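Local coordinates for regulatory protein E2 (Bovine papillomavirus type 1, PDB 2JEX) that probably regulates viral transcription and helps start viral DNA replication by binding DNA as a dimer and recruiting the E1 protein, here as its N-terminal transactivation domain, at residues Leu26-His29 with Ile30-Trp33. The protein carries 1 engineered substitution. Residues are numbered along the deposited sequence; the frame is centred on the assembly and turned at random.
Sequences LQDH and ILYW
Residues Leu26-His29 and Ile30-Trp33 are joined by four successive i to i+4 hydrogen bonds, two consecutive turns of the α-helix 26-48 in the transactivation domain of E2. Ile30 N reaches Leu26 O at 2.9 Å, with the donor in the carbonyl plane and an N-H...O angle of 166°. The bond from Tyr32 N to Asp28 O, also 2.9 Å long, is more bent at 149°, its donor tilted from the plane of the Asp28 carbonyl; Leu31 N to Gln27 O and Trp33 N to His29 O complete the set.

The helical twist sends the side chains to different sides. Leu26 and Trp33 pack against helix 62-83 through Leu79, whereas Tyr32 lies against Leu18 of helix 4-21, so this part of the helix is wedged between two neighbours. The Gln27 chain bends at chi2 (52°), which brings its amide across the side chain of Ile30, one turn on, where NE2 lies 3.6 Å from Ile30 CD1 and OE1 3.8 Å from Ile30 CG2. On Ile30, CG1 stands anti to the carbonyl carbon and the chain is extended beyond it, so that CD1 points back to within 4.3 Å of Leu26 CG.

Three polar side-chain ends are bonded beyond these eight residues: Asp28 OD1 to Ser23 OG, His29 NE2 to Trp92 O and Trp33 NE1 to Thr97 O. The last two tie this helix to the segment that follows helix 62-83 and restrict the rotation of both rings. Tyr32 turns its edge onto one face of the neighbouring Trp33 indole, its CE2 3.7 Å above that plane and over its centre, while Trp33 CD1 approaches His29 O to 3.2 Å.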
ATOM      1  N   LEU A  26     -11.825  -4.208   9.884  1.00 68.23           N
ATOM      2  CA  LEU A  26     -10.403  -4.520  10.006  1.00 68.32           C
ATOM      3  C   LEU A  26     -10.101  -5.991  10.357  1.00 68.36           C
ATOM      4  O   LEU A  26      -9.129  -6.559   9.866  1.00 68.25           O
ATOM      5  CB  LEU A  26      -9.736  -3.569  11.017  1.00 68.34           C
ATOM      6  CG  LEU A  26      -8.204  -3.585  11.234  1.00 69.28           C
ATOM      7  CD1 LEU A  26      -7.385  -3.642   9.921  1.00 67.60           C
ATOM      8  CD2 LEU A  26      -7.776  -2.386  12.074  1.00 67.76           C
ATOM      9  N   GLN A  27     -10.945  -6.592  11.189  1.00 68.43           N
ATOM     10  CA  GLN A  27     -10.759  -7.963  11.648  1.00 69.46           C
ATOM     11  C   GLN A  27     -10.874  -8.997  10.529  1.00 68.99           C
ATOM     12  O   GLN A  27     -10.152  -9.984  10.520  1.00 68.90           O
ATOM     13  CB  GLN A  27     -11.735  -8.291  12.780  1.00 69.34           C
ATOM     14  CG  GLN A  27     -11.407  -9.570  13.540  1.00 73.54           C
ATOM     15  CD  GLN A  27      -9.971  -9.608  14.038  1.00 82.63           C
ATOM     16  OE1 GLN A  27      -9.249 -10.576  13.802  1.00 82.70           O
ATOM     17  NE2 GLN A  27      -9.551  -8.547  14.729  1.00 88.01           N
ATOM     18  N   ASP A  28     -11.779  -8.763   9.587  1.00 69.12           N
ATOM     19  CA  ASP A  28     -11.878  -9.612   8.407  1.00 68.99           C
ATOM     20  C   ASP A  28     -10.610  -9.566   7.549  1.00 68.76           C
ATOM     21  O   ASP A  28     -10.252 -10.558   6.911  1.00 68.89           O
ATOM     22  CB  ASP A  28     -13.094  -9.219   7.574  1.00 69.23           C
ATOM     23  CG  ASP A  28     -14.396  -9.617   8.229  1.00 69.34           C
ATOM     24  OD1 ASP A  28     -15.283  -8.747   8.363  1.00 72.79           O
ATOM     25  OD2 ASP A  28     -14.532 -10.797   8.618  1.00 71.20           O
ATOM     26  N   HIS A  29      -9.935  -8.420   7.543  1.00 67.75           N
ATOM     27  CA  HIS A  29      -8.710  -8.251   6.768  1.00 67.87           C
ATOM     28  C   HIS A  29      -7.500  -8.860   7.472  1.00 68.28           C
ATOM     29  O   HIS A  29      -6.626  -9.426   6.833  1.00 69.09           O
ATOM     30  CB  HIS A  29      -8.498  -6.773   6.428  1.00 67.23           C
ATOM     31  CG  HIS A  29      -9.656  -6.165   5.698  1.00 67.12           C
ATOM     32  ND1 HIS A  29     -10.287  -6.801   4.650  1.00 64.23           N
ATOM     33  CD2 HIS A  29     -10.313  -4.996   5.880  1.00 65.64           C
ATOM     34  CE1 HIS A  29     -11.279  -6.048   4.215  1.00 65.61           C
ATOM     35  NE2 HIS A  29     -11.313  -4.944   4.939  1.00 67.69           N
ATOM     36  N   ILE A  30      -7.460  -8.737   8.793  1.00 68.49           N
ATOM     37  CA  ILE A  30      -6.518  -9.490   9.607  1.00 68.63           C
ATOM     38  C   ILE A  30      -6.644 -10.976   9.270  1.00 69.49           C
ATOM     39  O   ILE A  30      -5.641 -11.636   8.987  1.00 70.39           O
ATOM     40  CB  ILE A  30      -6.735  -9.232  11.123  1.00 68.60           C
ATOM     41  CG1 ILE A  30      -6.369  -7.774  11.457  1.00 65.84           C
ATOM     42  CG2 ILE A  30      -5.933 -10.256  11.976  1.00 67.19           C
ATOM     43  CD1 ILE A  30      -6.704  -7.312  12.860  1.00 67.77           C
ATOM     44  N   LEU A  31      -7.884 -11.469   9.265  1.00 69.08           N
ATOM     45  CA  LEU A  31      -8.214 -12.854   8.928  1.00 69.03           C
ATOM     46  C   LEU A  31      -7.770 -13.257   7.534  1.00 68.87           C
ATOM     47  O   LEU A  31      -7.226 -14.338   7.350  1.00 68.87           O
ATOM     48  CB  LEU A  31      -9.721 -13.080   9.065  1.00 68.88           C
ATOM     49  CG  LEU A  31     -10.330 -13.853  10.233  1.00 71.10           C
ATOM     50  CD1 LEU A  31      -9.430 -13.922  11.468  1.00 76.52           C
ATOM     51  CD2 LEU A  31     -11.700 -13.262  10.569  1.00 72.70           C
ATOM     52  N   TYR A  32      -8.020 -12.382   6.560  1.00 69.59           N
ATOM     53  CA  TYR A  32      -7.609 -12.588   5.175  1.00 69.16           C
ATOM     54  C   TYR A  32      -6.095 -12.728   5.048  1.00 69.37           C
ATOM     55  O   TYR A  32      -5.618 -13.610   4.341  1.00 69.84           O
ATOM     56  CB  TYR A  32      -8.132 -11.450   4.272  1.00 69.20           C
ATOM     57  CG  TYR A  32      -7.498 -11.405   2.894  1.00 67.27           C
ATOM     58  CD1 TYR A  32      -8.005 -12.174   1.842  1.00 68.76           C
ATOM     59  CD2 TYR A  32      -6.385 -10.604   2.648  1.00 68.20           C
ATOM     60  CE1 TYR A  32      -7.415 -12.146   0.576  1.00 69.02           C
ATOM     61  CE2 TYR A  32      -5.785 -10.564   1.389  1.00 67.80           C
ATOM     62  CZ  TYR A  32      -6.303 -11.334   0.362  1.00 69.93           C
ATOM     63  OH  TYR A  32      -5.702 -11.297  -0.872  1.00 70.05           O
ATOM     64  N   TRP A  33      -5.340 -11.860   5.718  1.00 69.27           N
ATOM     65  CA  TRP A  33      -3.879 -11.905   5.592  1.00 69.53           C
ATOM     66  C   TRP A  33      -3.251 -13.075   6.318  1.00 69.20           C
ATOM     67  O   TRP A  33      -2.205 -13.569   5.904  1.00 68.66           O
ATOM     68  CB  TRP A  33      -3.223 -10.590   5.998  1.00 68.71           C
ATOM     69  CG  TRP A  33      -3.367  -9.580   4.924  1.00 70.48           C
ATOM     70  CD1 TRP A  33      -4.185  -8.481   4.930  1.00 70.80           C
ATOM     71  CD2 TRP A  33      -2.708  -9.585   3.651  1.00 71.79           C
ATOM     72  NE1 TRP A  33      -4.066  -7.791   3.741  1.00 70.95           N
ATOM     73  CE2 TRP A  33      -3.170  -8.446   2.936  1.00 71.09           C
ATOM     74  CE3 TRP A  33      -1.771 -10.435   3.043  1.00 68.25           C
ATOM     75  CZ2 TRP A  33      -2.723  -8.137   1.647  1.00 67.25           C
ATOM     76  CZ3 TRP A  33      -1.320 -10.120   1.757  1.00 71.93           C
ATOM     77  CH2 TRP A  33      -1.805  -8.984   1.073  1.00 67.47           C
TER